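Local coordinates for tRNA(Phe) 7-((3-amino-3-carboxypropyl)-4-demethylwyosine(37)-N(4))-methyltransferase 1 (Pyrococcus horikoshii, PDB 2IT2), which probably methylates N-4 of a 4-demethylwyosine derivative in tRNA(Phe), using S-adenosyl-L-methionine as the methyl donor, at residues G56-M61 with D179-F184; G76-E81 with L88-K93; V82-V87 with K172-A177. All coordinates share one frame; numbering follows the deposited sequence.

All three contacts are buried and apolar, and none has a hydrogen bond across it. Contact 1 lies nearest the middle, its centre about 10 Å from the centre of the chain, and sets strand 48-63 against the long helix 167-194 through a selenomethionine methyl. The centres of contacts 2 and 3 lie about 18 and 19 Å from the centre of the chain, and both contacts use the short helix 84-91. Contact 2 turns that helix to the edge strand 73-78 through an indole and a methyl. Contact 3 turns it to helix 167-194 through branched aliphatic groups. Contacts 1 and 2 are tied by backbone bonds between their strands. Contacts 1 and 3 touch through Val60 and Val87.

Contact 1 (G56-M61 with D179-F184); sequences GRISVM and DQMRRF
The methyl of Met181, a selenomethionine, makes the closest approach between the strand and the helix. Its CE lies 3.6 Å from Ile58 CG1. It is also 3.9 Å from Ile58 CD1, so the methyl rests against the longer, CG1-CD1 branch of the isoleucine. The same CE reaches the strand backbone, 3.9 Å from Arg57 N. With chi1 at 179° the Met181 chain leaves the helix opposite the backbone N, then bends at chi2 and chi3, which brings CE to the strand. Gly56 has no side chain, and the helix comes near its backbone. The CA atoms of Gly56 and Phe184 are 6.8 Å apart. The Phe184 ring stands beside the selenomethionine, with Met181 CE in the ring plane at its edge. Here helix 167-194 packs over strand 48-63 of the antiparallel sheet. The strand is held on both flanks, since Arg57 and Ser59 bond through the backbone to strand 98-112, and Ile58 and Val60 to strand 73-78. Further out, Ile58 also packs on Phe101 and Trp78. Phe184 touches Pro106, and Met181 touches Glu81.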
ATOM      1  N   GLY B  56      -5.190  12.926   1.374  1.00 19.69           N
ATOM      2  CA  GLY B  56      -6.186  12.026   0.809  1.00 19.41           C
ATOM      3  C   GLY B  56      -6.766  12.589  -0.470  1.00 18.74           C
ATOM      4  O   GLY B  56      -6.862  13.799  -0.622  1.00 19.99           O
ATOM      5  N   ARG B  57      -7.169  11.730  -1.399  1.00 16.80           N
ATOM      6  CA  ARG B  57      -7.714  12.263  -2.635  1.00 18.93           C
ATOM      7  C   ARG B  57      -8.726  11.393  -3.355  1.00 17.38           C
ATOM      8  O   ARG B  57      -8.660  10.164  -3.311  1.00 18.10           O
ATOM      9  CB  ARG B  57      -6.575  12.577  -3.604  1.00 24.32           C
ATOM     10  CG  ARG B  57      -5.899  11.353  -4.190  1.00 28.65           C
ATOM     11  CD  ARG B  57      -4.994  11.744  -5.359  1.00 31.41           C
ATOM     12  NE  ARG B  57      -4.469  10.592  -6.091  1.00 35.54           N
ATOM     13  CZ  ARG B  57      -3.643   9.686  -5.577  1.00 36.51           C
ATOM     14  NH1 ARG B  57      -3.237   9.784  -4.318  1.00 36.64           N
ATOM     15  NH2 ARG B  57      -3.222   8.676  -6.328  1.00 37.34           N
ATOM     16  N   ILE B  58      -9.675  12.058  -4.003  1.00 15.98           N
ATOM     17  CA  ILE B  58     -10.682  11.389  -4.819  1.00 15.91           C
ATOM     18  C   ILE B  58     -10.342  11.909  -6.202  1.00 14.64           C
ATOM     19  O   ILE B  58     -10.067  13.098  -6.379  1.00 17.08           O
ATOM     20  CB  ILE B  58     -12.130  11.795  -4.441  1.00 15.51           C
ATOM     21  CG1 ILE B  58     -12.441  11.315  -3.018  1.00 16.28           C
ATOM     22  CG2 ILE B  58     -13.128  11.189  -5.448  1.00 18.82           C
ATOM     23  CD1 ILE B  58     -13.722  11.864  -2.441  1.00 21.68           C
ATOM     24  N   SER B  59     -10.333  11.024  -7.183  1.00 15.91           N
ATOM     25  CA  SER B  59      -9.976  11.456  -8.513  1.00 16.99           C
ATOM     26  C   SER B  59     -10.755  10.759  -9.605  1.00 15.75           C
ATOM     27  O   SER B  59     -11.224   9.643  -9.433  1.00 16.11           O
ATOM     28  CB  SER B  59      -8.489  11.190  -8.749  1.00 20.55           C
ATOM     29  OG  SER B  59      -7.687  11.598  -7.651  1.00 26.02           O
ATOM     30  N   VAL B  60     -10.910  11.453 -10.721  1.00 16.32           N
ATOM     31  CA  VAL B  60     -11.524  10.875 -11.899  1.00 16.22           C
ATOM     32  C   VAL B  60     -10.398  11.097 -12.887  1.00 18.56           C
ATOM     33  O   VAL B  60     -10.063  12.239 -13.215  1.00 18.81           O
ATOM     34  CB  VAL B  60     -12.768  11.626 -12.369  1.00 16.09           C
ATOM     35  CG1 VAL B  60     -13.142  11.137 -13.756  1.00 17.90           C
ATOM     36  CG2 VAL B  60     -13.920  11.375 -11.407  1.00 17.67           C
HETATM   37  N   MSE B  61      -9.784  10.014 -13.336  1.00 18.53           N
HETATM   38  CA  MSE B  61      -8.662  10.137 -14.247  1.00 19.27           C
HETATM   39  C   MSE B  61      -8.629   9.060 -15.312  1.00 19.58           C
HETATM   40  O   MSE B  61      -9.200   7.982 -15.144  1.00 19.52           O
HETATM   41  CB  MSE B  61      -7.354  10.139 -13.445  1.00 25.98           C
HETATM   42  CG  MSE B  61      -7.161   8.949 -12.522  1.00 28.50           C
HETATM   43 SE   MSE B  61      -6.447   7.402 -13.419  1.00 38.10          SE
HETATM   44  CE  MSE B  61      -4.574   7.590 -13.016  1.00 35.41           C
ATOM     45  N   ASP B 179     -17.469   8.495   2.321  1.00 16.59           N
ATOM     46  CA  ASP B 179     -17.345   7.850   3.629  1.00 18.17           C
ATOM     47  C   ASP B 179     -15.876   7.597   3.910  1.00 17.54           C
ATOM     48  O   ASP B 179     -15.406   7.808   5.022  1.00 18.26           O
ATOM     49  CB  ASP B 179     -18.084   6.514   3.660  1.00 20.85           C
ATOM     50  CG  ASP B 179     -19.573   6.681   3.628  1.00 26.60           C
ATOM     51  OD1 ASP B 179     -20.057   7.754   4.044  1.00 28.41           O
ATOM     52  OD2 ASP B 179     -20.262   5.735   3.198  1.00 29.30           O
ATOM     53  N   GLN B 180     -15.146   7.146   2.896  1.00 16.07           N
ATOM     54  CA  GLN B 180     -13.726   6.876   3.061  1.00 16.90           C
ATOM     55  C   GLN B 180     -12.978   8.179   3.339  1.00 16.87           C
ATOM     56  O   GLN B 180     -12.133   8.238   4.230  1.00 17.43           O
ATOM     57  CB  GLN B 180     -13.169   6.169   1.817  1.00 17.88           C
ATOM     58  CG  GLN B 180     -13.736   4.765   1.604  1.00 20.22           C
ATOM     59  CD  GLN B 180     -13.231   4.108   0.330  1.00 23.68           C
ATOM     60  OE1 GLN B 180     -13.180   4.742  -0.725  1.00 26.15           O
ATOM     61  NE2 GLN B 180     -12.874   2.832   0.416  1.00 22.85           N
HETATM   62  N   MSE B 181     -13.301   9.234   2.601  1.00 17.12           N
HETATM   63  CA  MSE B 181     -12.642  10.509   2.823  1.00 16.59           C
HETATM   64  C   MSE B 181     -12.895  11.008   4.242  1.00 16.83           C
HETATM   65  O   MSE B 181     -11.993  11.553   4.885  1.00 16.77           O
HETATM   66  CB  MSE B 181     -13.145  11.540   1.815  1.00 19.89           C
HETATM   67  CG  MSE B 181     -12.537  12.921   1.980  1.00 21.87           C
HETATM   68 SE   MSE B 181     -10.652  12.867   1.619  1.00 34.94          SE
HETATM   69  CE  MSE B 181     -10.793  11.642   0.124  1.00  7.84           C
ATOM     70  N   ARG B 182     -14.113  10.804   4.735  1.00 17.11           N
ATOM     71  CA  ARG B 182     -14.455  11.250   6.077  1.00 18.30           C
ATOM     72  C   ARG B 182     -13.582  10.515   7.087  1.00 17.45           C
ATOM     73  O   ARG B 182     -13.100  11.117   8.050  1.00 17.68           O
ATOM     74  CB  ARG B 182     -15.931  10.990   6.374  1.00 19.37           C
ATOM     75  CG  ARG B 182     -16.398  11.630   7.669  1.00 26.82           C
ATOM     76  CD  ARG B 182     -17.763  11.107   8.090  1.00 31.04           C
ATOM     77  NE  ARG B 182     -18.823  11.500   7.170  1.00 35.02           N
ATOM     78  CZ  ARG B 182     -20.117  11.467   7.474  1.00 37.58           C
ATOM     79  NH1 ARG B 182     -20.506  11.063   8.677  1.00 38.87           N
ATOM     80  NH2 ARG B 182     -21.024  11.839   6.582  1.00 39.17           N
ATOM     81  N   ARG B 183     -13.369   9.222   6.862  1.00 17.12           N
ATOM     82  CA  ARG B 183     -12.531   8.413   7.752  1.00 17.81           C
ATOM     83  C   ARG B 183     -11.080   8.897   7.727  1.00 18.82           C
ATOM     84  O   ARG B 183     -10.428   8.959   8.765  1.00 19.73           O
ATOM     85  CB  ARG B 183     -12.592   6.937   7.349  1.00 22.07           C
ATOM     86  CG  ARG B 183     -13.928   6.281   7.620  1.00 24.76           C
ATOM     87  CD  ARG B 183     -13.947   4.847   7.110  1.00 27.80           C
ATOM     88  NE  ARG B 183     -12.912   4.024   7.735  1.00 31.65           N
ATOM     89  CZ  ARG B 183     -12.680   2.752   7.425  1.00 34.06           C
ATOM     90  NH1 ARG B 183     -13.411   2.148   6.497  1.00 36.00           N
ATOM     91  NH2 ARG B 183     -11.716   2.082   8.044  1.00 35.78           N
ATOM     92  N   PHE B 184     -10.576   9.246   6.547  1.00 18.76           N
ATOM     93  CA  PHE B 184      -9.206   9.741   6.444  1.00 18.30           C
ATOM     94  C   PHE B 184      -9.048  11.007   7.278  1.00 19.08           C
ATOM     95  O   PHE B 184      -8.079  11.157   8.029  1.00 18.77           O
ATOM     96  CB  PHE B 184      -8.853  10.082   4.994  1.00 18.56           C
ATOM     97  CG  PHE B 184      -8.838   8.902   4.064  1.00 19.50           C
ATOM     98  CD1 PHE B 184      -8.424   7.649   4.499  1.00 20.66           C
ATOM     99  CD2 PHE B 184      -9.195   9.059   2.726  1.00 19.80           C
ATOM    100  CE1 PHE B 184      -8.354   6.569   3.613  1.00 20.63           C
ATOM    101  CE2 PHE B 184      -9.127   7.986   1.837  1.00 19.24           C
ATOM    102  CZ  PHE B 184      -8.712   6.745   2.282  1.00 21.78           C
TER

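Contact 2 (G76-E81 with L88-K93); sequences GKWHRE and LEAIKK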
ATOM      1  N   GLY B  76     -10.546  15.182 -12.922  1.00 20.46           N
ATOM      2  CA  GLY B  76     -11.019  15.798 -11.695  1.00 21.15           C
ATOM      3  C   GLY B  76     -10.194  15.313 -10.505  1.00 19.57           C
ATOM      4  O   GLY B  76      -9.823  14.150 -10.411  1.00 19.95           O
ATOM      5  N   LYS B  77      -9.829  16.203  -9.587  1.00 19.28           N
ATOM      6  CA  LYS B  77      -8.990  15.827  -8.448  1.00 19.64           C
ATOM      7  C   LYS B  77      -9.428  16.635  -7.232  1.00 19.35           C
ATOM      8  O   LYS B  77      -9.404  17.865  -7.250  1.00 22.80           O
ATOM      9  CB  LYS B  77      -7.509  16.087  -8.778  1.00 21.63           C
ATOM     10  CG  LYS B  77      -6.507  15.615  -7.720  1.00 26.10           C
ATOM     11  CD  LYS B  77      -5.069  15.621  -8.257  1.00 28.79           C
ATOM     12  CE  LYS B  77      -4.618  17.003  -8.708  1.00 31.08           C
ATOM     13  NZ  LYS B  77      -3.243  16.972  -9.292  1.00 34.32           N
ATOM     14  N   TRP B  78      -9.834  15.944  -6.175  1.00 17.63           N
ATOM     15  CA  TRP B  78     -10.300  16.595  -4.962  1.00 19.13           C
ATOM     16  C   TRP B  78      -9.665  15.974  -3.720  1.00 20.21           C
ATOM     17  O   TRP B  78      -9.483  14.769  -3.611  1.00 20.16           O
ATOM     18  CB  TRP B  78     -11.817  16.428  -4.887  1.00 19.42           C
ATOM     19  CG  TRP B  78     -12.443  16.819  -6.168  1.00 20.50           C
ATOM     20  CD1 TRP B  78     -12.812  18.122  -6.562  1.00 22.25           C
ATOM     21  CD2 TRP B  78     -12.888  15.925  -7.215  1.00 21.25           C
ATOM     22  NE1 TRP B  78     -13.452  18.140  -7.760  1.00 22.78           N
ATOM     23  CE2 TRP B  78     -13.521  16.724  -8.200  1.00 21.93           C
ATOM     24  CE3 TRP B  78     -12.815  14.549  -7.393  1.00 20.54           C
ATOM     25  CZ2 TRP B  78     -14.055  16.132  -9.331  1.00 22.59           C
ATOM     26  CZ3 TRP B  78     -13.350  13.955  -8.526  1.00 21.61           C
ATOM     27  CH2 TRP B  78     -13.979  14.755  -9.497  1.00 21.29           C
ATOM     28  N   HIS B  79      -9.278  16.853  -2.778  1.00 22.15           N
ATOM     29  CA  HIS B  79      -8.923  16.278  -1.492  1.00 23.61           C
ATOM     30  C   HIS B  79      -9.963  16.626  -0.430  1.00 23.71           C
ATOM     31  O   HIS B  79      -9.669  16.734   0.753  1.00 21.93           O
ATOM     32  CB  HIS B  79      -7.556  16.829  -1.083  1.00 27.62           C
ATOM     33  CG  HIS B  79      -7.671  18.305  -0.806  1.00 30.33           C
ATOM     34  ND1 HIS B  79      -8.282  18.812   0.292  1.00 33.18           N
ATOM     35  CD2 HIS B  79      -7.190  19.370  -1.577  1.00 32.65           C
ATOM     36  CE1 HIS B  79      -8.169  20.150   0.186  1.00 33.08           C
ATOM     37  NE2 HIS B  79      -7.520  20.513  -0.923  1.00 34.13           N
ATOM     38  N   ARG B  80     -11.196  16.777  -0.949  1.00 23.59           N
ATOM     39  CA  ARG B  80     -12.367  16.927  -0.100  1.00 24.04           C
ATOM     40  C   ARG B  80     -13.440  15.906  -0.467  1.00 22.99           C
ATOM     41  O   ARG B  80     -13.418  15.295  -1.526  1.00 21.23           O
ATOM     42  CB  ARG B  80     -12.911  18.344  -0.285  1.00 26.31           C
ATOM     43  CG  ARG B  80     -12.153  19.372   0.555  1.00 27.71           C
ATOM     44  CD  ARG B  80     -12.846  20.740   0.554  1.00 31.14           C
ATOM     45  NE  ARG B  80     -12.026  21.734   1.252  1.00 32.01           N
ATOM     46  CZ  ARG B  80     -11.205  22.495   0.504  1.00 32.92           C
ATOM     47  NH1 ARG B  80     -11.164  22.334  -0.809  1.00 31.87           N
ATOM     48  NH2 ARG B  80     -10.438  23.417   1.092  1.00 33.03           N
ATOM     49  N   GLU B  81     -14.527  15.799   0.286  1.00 22.78           N
ATOM     50  CA  GLU B  81     -15.663  15.007  -0.166  1.00 23.31           C
ATOM     51  C   GLU B  81     -16.250  15.716  -1.382  1.00 23.26           C
ATOM     52  O   GLU B  81     -16.161  16.940  -1.501  1.00 24.22           O
ATOM     53  CB  GLU B  81     -16.710  14.902   0.934  1.00 26.02           C
ATOM     54  CG  GLU B  81     -16.176  14.297   2.208  1.00 27.63           C
ATOM     55  CD  GLU B  81     -17.209  14.261   3.304  1.00 30.10           C
ATOM     56  OE1 GLU B  81     -18.166  13.464   3.198  1.00 30.22           O
ATOM     57  OE2 GLU B  81     -17.059  15.040   4.267  1.00 31.81           O
ATOM     58  N   LEU B  88     -19.658  14.349 -12.208  1.00 22.25           N
ATOM     59  CA  LEU B  88     -20.233  14.306 -13.546  1.00 22.97           C
ATOM     60  C   LEU B  88     -19.527  15.264 -14.497  1.00 24.45           C
ATOM     61  O   LEU B  88     -19.337  14.955 -15.674  1.00 24.84           O
ATOM     62  CB  LEU B  88     -21.715  14.644 -13.484  1.00 24.89           C
ATOM     63  CG  LEU B  88     -22.550  13.630 -12.706  1.00 26.81           C
ATOM     64  CD1 LEU B  88     -23.925  14.212 -12.420  1.00 28.94           C
ATOM     65  CD2 LEU B  88     -22.648  12.342 -13.503  1.00 28.56           C
ATOM     66  N   GLU B  89     -19.156  16.435 -13.989  1.00 24.54           N
ATOM     67  CA  GLU B  89     -18.450  17.422 -14.801  1.00 25.21           C
ATOM     68  C   GLU B  89     -17.093  16.883 -15.260  1.00 25.31           C
ATOM     69  O   GLU B  89     -16.650  17.175 -16.369  1.00 25.50           O
ATOM     70  CB  GLU B  89     -18.232  18.708 -14.007  1.00 28.76           C
ATOM     71  CG  GLU B  89     -19.509  19.429 -13.651  1.00 33.89           C
ATOM     72  CD  GLU B  89     -20.204  20.004 -14.864  1.00 36.37           C
ATOM     73  OE1 GLU B  89     -20.687  19.222 -15.712  1.00 38.17           O
ATOM     74  OE2 GLU B  89     -20.262  21.247 -14.969  1.00 38.99           O
ATOM     75  N   ALA B  90     -16.427  16.115 -14.401  1.00 23.39           N
ATOM     76  CA  ALA B  90     -15.131  15.540 -14.746  1.00 22.50           C
ATOM     77  C   ALA B  90     -15.338  14.429 -15.773  1.00 22.14           C
ATOM     78  O   ALA B  90     -14.613  14.345 -16.760  1.00 23.31           O
ATOM     79  CB  ALA B  90     -14.439  14.981 -13.488  1.00 22.11           C
ATOM     80  N   ILE B  91     -16.341  13.587 -15.540  1.00 22.18           N
ATOM     81  CA  ILE B  91     -16.643  12.483 -16.443  1.00 20.86           C
ATOM     82  C   ILE B  91     -16.928  12.962 -17.862  1.00 21.52           C
ATOM     83  O   ILE B  91     -16.559  12.301 -18.830  1.00 22.50           O
ATOM     84  CB  ILE B  91     -17.848  11.658 -15.925  1.00 21.58           C
ATOM     85  CG1 ILE B  91     -17.412  10.819 -14.720  1.00 20.62           C
ATOM     86  CG2 ILE B  91     -18.401  10.762 -17.036  1.00 22.21           C
ATOM     87  CD1 ILE B  91     -18.567  10.109 -14.004  1.00 19.87           C
ATOM     88  N   LYS B  92     -17.579  14.114 -17.974  1.00 22.83           N
ATOM     89  CA  LYS B  92     -17.917  14.683 -19.270  1.00 24.83           C
ATOM     90  C   LYS B  92     -16.698  14.972 -20.142  1.00 24.88           C
ATOM     91  O   LYS B  92     -16.830  15.120 -21.356  1.00 25.35           O
ATOM     92  CB  LYS B  92     -18.711  15.975 -19.070  1.00 27.14           C
ATOM     93  CG  LYS B  92     -19.067  16.694 -20.357  1.00 30.14           C
ATOM     94  CD  LYS B  92     -19.738  18.019 -20.055  1.00 32.94           C
ATOM     95  CE  LYS B  92     -19.988  18.798 -21.328  1.00 34.82           C
ATOM     96  NZ  LYS B  92     -20.642  20.107 -21.053  1.00 36.21           N
ATOM     97  N   LYS B  93     -15.520  15.047 -19.529  1.00 25.01           N
ATOM     98  CA  LYS B  93     -14.273  15.336 -20.245  1.00 24.73           C
ATOM     99  C   LYS B  93     -13.527  14.097 -20.744  1.00 24.91           C
ATOM    100  O   LYS B  93     -12.504  14.215 -21.416  1.00 26.05           O
ATOM    101  CB  LYS B  93     -13.334  16.141 -19.340  1.00 25.17           C
ATOM    102  CG  LYS B  93     -13.923  17.441 -18.834  1.00 27.04           C
ATOM    103  CD  LYS B  93     -12.986  18.121 -17.849  1.00 28.88           C
ATOM    104  CE  LYS B  93     -13.592  19.413 -17.322  1.00 31.99           C
ATOM    105  NZ  LYS B  93     -12.711  20.072 -16.321  1.00 33.85           N
TER
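The flat group is the indole of Trp78, which meets Ala90 at the far end of its six-membered ring. One face of the indole lies against its own strand, with Gly76 C 3.8 Å above the plane and set toward the rim. Ala90 CB comes to Trp78 CH2 at 4.0 Å. The approach is oblique to the ring. The torsion of Trp78 explains this reach: CG is anti to the carbonyl carbon (chi1 -50°), and the indole runs back along the strand over Gly76. Ala90 CB also touches the strand itself. It lies 3.9 Å from Gly76 N and equally far from Gly76 CA. The methyl sits against the notch where the end of the indole lies over the Gly76 backbone. At Gly76 the space beside CA, where a side chain would start, is taken by Ala90 CB and the Trp78 ring. Helix and strand are therefore very near, with 5.1 Å between the CA atoms of Gly76 and Ala90. The buried surface is small, about 80 Å², because only these three residues take part. Val60 of the neighbouring strand packs on both Trp78 and Ala90. Ile58 also packs on the indole. Strands 73-78 and 98-112 both pair antiparallel with strand 48-63, which lies between them, and helix 84-91 joins the two along the chain. The contact therefore packs the helix of a split beta-alpha-beta crossover onto its first strand.

Contact 3 (V82-V87 with K172-A177); sequences VSLYEV and KIVEIA
Val174 is the bump of this contact, and Val82, Leu84 and Val87 form the hollow that receives it. Its two methyls divide the work. CG1 is anti to the backbone N (chi1 165°) and points to the segment before the short helix, where it lies 3.8 Å from Val82 O. The side chain of Val82 is beside it, with CG2 at 4.2 Å from Val174 CG1. The other methyl fits between two residues one helical turn apart. Val174 CG2 is 4.0 Å from Val87 CG2, and the two valines pass each other in opposite directions. On the other flank, Leu84 CD1 stands 4.2 Å from Val174 CG2. These are ordinary van der Waals distances. The start of helix 84-91, which carries much of this hollow, is capped. Ser83 N donates to Glu86 OE1 at 3.2 Å, using the anti lone pair of the carboxylate. In return Glu86 N makes a weak bond to Ser83 OG, at 3.5 Å and nearly straight at 169°. Val82 N is held from the opposing helix by Asn178 OD1. Leu84 also packs on Leu170 and Asn171 of the same long helix. Underneath, Phe101 of strand 98-112 touches Val87 and Ala177, so both helices rest on one aromatic residue of the sheet. The contact is a helix-to-helix packing over an antiparallel sheet, with the shorter helix begun by a capping box of Ser83 and Glu86.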
ATOM      1  N   VAL B  82     -16.859  14.950  -2.279  1.00 22.70           N
ATOM      2  CA  VAL B  82     -17.408  15.517  -3.501  1.00 23.43           C
ATOM      3  C   VAL B  82     -18.911  15.337  -3.681  1.00 24.25           C
ATOM      4  O   VAL B  82     -19.567  14.579  -2.969  1.00 23.86           O
ATOM      5  CB  VAL B  82     -16.695  14.918  -4.742  1.00 22.54           C
ATOM      6  CG1 VAL B  82     -15.196  15.184  -4.672  1.00 23.24           C
ATOM      7  CG2 VAL B  82     -16.964  13.416  -4.817  1.00 20.44           C
ATOM      8  N   SER B  83     -19.449  16.065  -4.649  1.00 26.45           N
ATOM      9  CA  SER B  83     -20.864  15.978  -4.966  1.00 27.76           C
ATOM     10  C   SER B  83     -20.961  15.290  -6.312  1.00 27.82           C
ATOM     11  O   SER B  83     -19.957  15.262  -7.070  1.00 28.14           O
ATOM     12  CB  SER B  83     -21.493  17.359  -5.060  1.00 28.74           C
ATOM     13  OG  SER B  83     -20.825  18.175  -6.014  1.00 31.43           O
ATOM     14  N   LEU B  84     -22.145  14.733  -6.621  1.00 28.72           N
ATOM     15  CA  LEU B  84     -22.342  14.026  -7.896  1.00 29.94           C
ATOM     16  C   LEU B  84     -22.088  14.996  -9.047  1.00 30.10           C
ATOM     17  O   LEU B  84     -21.559  14.590 -10.046  1.00 30.24           O
ATOM     18  CB  LEU B  84     -23.755  13.483  -8.022  1.00 32.24           C
ATOM     19  CG  LEU B  84     -24.178  12.328  -8.925  1.00 33.94           C
ATOM     20  CD1 LEU B  84     -23.042  11.301  -9.092  1.00 35.35           C
ATOM     21  CD2 LEU B  84     -25.473  11.739  -8.298  1.00 35.24           C
ATOM     22  N   TYR B  85     -22.445  16.277  -8.891  1.00 30.89           N
ATOM     23  CA  TYR B  85     -22.245  17.309  -9.930  1.00 30.09           C
ATOM     24  C   TYR B  85     -20.788  17.430 -10.335  1.00 28.73           C
ATOM     25  O   TYR B  85     -20.461  17.383 -11.520  1.00 28.69           O
ATOM     26  CB  TYR B  85     -22.735  18.694  -9.458  1.00 33.99           C
ATOM     27  CG  TYR B  85     -22.364  19.801 -10.423  1.00 37.22           C
ATOM     28  CD1 TYR B  85     -23.055  19.967 -11.624  1.00 38.69           C
ATOM     29  CD2 TYR B  85     -21.315  20.678 -10.141  1.00 38.42           C
ATOM     30  CE1 TYR B  85     -22.711  20.975 -12.521  1.00 39.89           C
ATOM     31  CE2 TYR B  85     -20.962  21.693 -11.033  1.00 40.10           C
ATOM     32  CZ  TYR B  85     -21.668  21.836 -12.220  1.00 40.28           C
ATOM     33  OH  TYR B  85     -21.340  22.838 -13.106  1.00 41.82           O
ATOM     34  N   GLU B  86     -19.924  17.604  -9.341  1.00 26.75           N
ATOM     35  CA  GLU B  86     -18.495  17.719  -9.576  1.00 26.78           C
ATOM     36  C   GLU B  86     -17.963  16.514 -10.354  1.00 24.91           C
ATOM     37  O   GLU B  86     -17.219  16.664 -11.321  1.00 25.00           O
ATOM     38  CB  GLU B  86     -17.741  17.831  -8.240  1.00 27.54           C
ATOM     39  CG  GLU B  86     -17.881  19.174  -7.534  1.00 30.10           C
ATOM     40  CD  GLU B  86     -17.119  19.240  -6.217  1.00 31.54           C
ATOM     41  OE1 GLU B  86     -17.450  18.465  -5.292  1.00 32.27           O
ATOM     42  OE2 GLU B  86     -16.192  20.071  -6.113  1.00 32.01           O
ATOM     43  N   VAL B  87     -18.352  15.317  -9.930  1.00 23.15           N
ATOM     44  CA  VAL B  87     -17.875  14.107 -10.577  1.00 21.41           C
ATOM     45  C   VAL B  87     -18.387  14.022 -12.010  1.00 21.66           C
ATOM     46  O   VAL B  87     -17.639  13.685 -12.924  1.00 20.12           O
ATOM     47  CB  VAL B  87     -18.282  12.855  -9.754  1.00 20.84           C
ATOM     48  CG1 VAL B  87     -17.824  11.592 -10.459  1.00 20.79           C
ATOM     49  CG2 VAL B  87     -17.657  12.931  -8.352  1.00 20.04           C
ATOM     50  N   LYS B 172     -23.879   5.592  -5.645  1.00 16.00           N
ATOM     51  CA  LYS B 172     -23.382   4.672  -4.621  1.00 16.79           C
ATOM     52  C   LYS B 172     -21.858   4.794  -4.492  1.00 16.73           C
ATOM     53  O   LYS B 172     -21.331   4.771  -3.382  1.00 16.51           O
ATOM     54  CB  LYS B 172     -23.757   3.222  -4.960  1.00 18.23           C
ATOM     55  CG  LYS B 172     -25.252   2.944  -5.029  1.00 22.25           C
ATOM     56  CD  LYS B 172     -25.922   3.182  -3.689  1.00 25.27           C
ATOM     57  CE  LYS B 172     -27.403   2.873  -3.756  1.00 28.47           C
ATOM     58  NZ  LYS B 172     -28.065   3.173  -2.460  1.00 30.87           N
ATOM     59  N   ILE B 173     -21.147   4.932  -5.610  1.00 16.33           N
ATOM     60  CA  ILE B 173     -19.690   5.065  -5.580  1.00 17.36           C
ATOM     61  C   ILE B 173     -19.284   6.351  -4.856  1.00 16.67           C
ATOM     62  O   ILE B 173     -18.346   6.350  -4.043  1.00 15.19           O
ATOM     63  CB  ILE B 173     -19.115   5.086  -7.017  1.00 19.14           C
ATOM     64  CG1 ILE B 173     -19.333   3.723  -7.670  1.00 19.79           C
ATOM     65  CG2 ILE B 173     -17.640   5.488  -7.006  1.00 20.99           C
ATOM     66  CD1 ILE B 173     -19.084   3.715  -9.172  1.00 22.56           C
ATOM     67  N   VAL B 174     -19.976   7.448  -5.152  1.00 16.31           N
ATOM     68  CA  VAL B 174     -19.667   8.723  -4.505  1.00 17.28           C
ATOM     69  C   VAL B 174     -19.938   8.663  -3.002  1.00 17.77           C
ATOM     70  O   VAL B 174     -19.187   9.239  -2.213  1.00 17.47           O
ATOM     71  CB  VAL B 174     -20.478   9.877  -5.136  1.00 17.85           C
ATOM     72  CG1 VAL B 174     -20.443  11.122  -4.247  1.00 19.67           C
ATOM     73  CG2 VAL B 174     -19.904  10.212  -6.491  1.00 18.42           C
ATOM     74  N   GLU B 175     -20.997   7.960  -2.611  1.00 18.28           N
ATOM     75  CA  GLU B 175     -21.351   7.805  -1.202  1.00 18.87           C
ATOM     76  C   GLU B 175     -20.218   7.112  -0.447  1.00 18.15           C
ATOM     77  O   GLU B 175     -19.771   7.594   0.593  1.00 18.21           O
ATOM     78  CB  GLU B 175     -22.621   6.967  -1.087  1.00 22.12           C
ATOM     79  CG  GLU B 175     -23.208   6.825   0.294  1.00 29.19           C
ATOM     80  CD  GLU B 175     -24.336   5.807   0.301  1.00 31.47           C
ATOM     81  OE1 GLU B 175     -25.102   5.758  -0.688  1.00 34.31           O
ATOM     82  OE2 GLU B 175     -24.461   5.057   1.292  1.00 34.21           O
ATOM     83  N   ILE B 176     -19.766   5.975  -0.963  1.00 15.77           N
ATOM     84  CA  ILE B 176     -18.684   5.233  -0.319  1.00 16.67           C
ATOM     85  C   ILE B 176     -17.408   6.065  -0.331  1.00 16.57           C
ATOM     86  O   ILE B 176     -16.686   6.122   0.661  1.00 17.11           O
ATOM     87  CB  ILE B 176     -18.445   3.883  -1.039  1.00 19.02           C
ATOM     88  CG1 ILE B 176     -19.699   3.013  -0.907  1.00 22.35           C
ATOM     89  CG2 ILE B 176     -17.219   3.170  -0.459  1.00 20.66           C
ATOM     90  CD1 ILE B 176     -19.990   2.558   0.513  1.00 24.61           C
ATOM     91  N   ALA B 177     -17.131   6.718  -1.455  1.00 15.49           N
ATOM     92  CA  ALA B 177     -15.929   7.534  -1.565  1.00 15.35           C
ATOM     93  C   ALA B 177     -15.910   8.605  -0.497  1.00 16.16           C
ATOM     94  O   ALA B 177     -14.877   8.841   0.125  1.00 14.45           O
ATOM     95  CB  ALA B 177     -15.849   8.180  -2.933  1.00 17.12           C
TER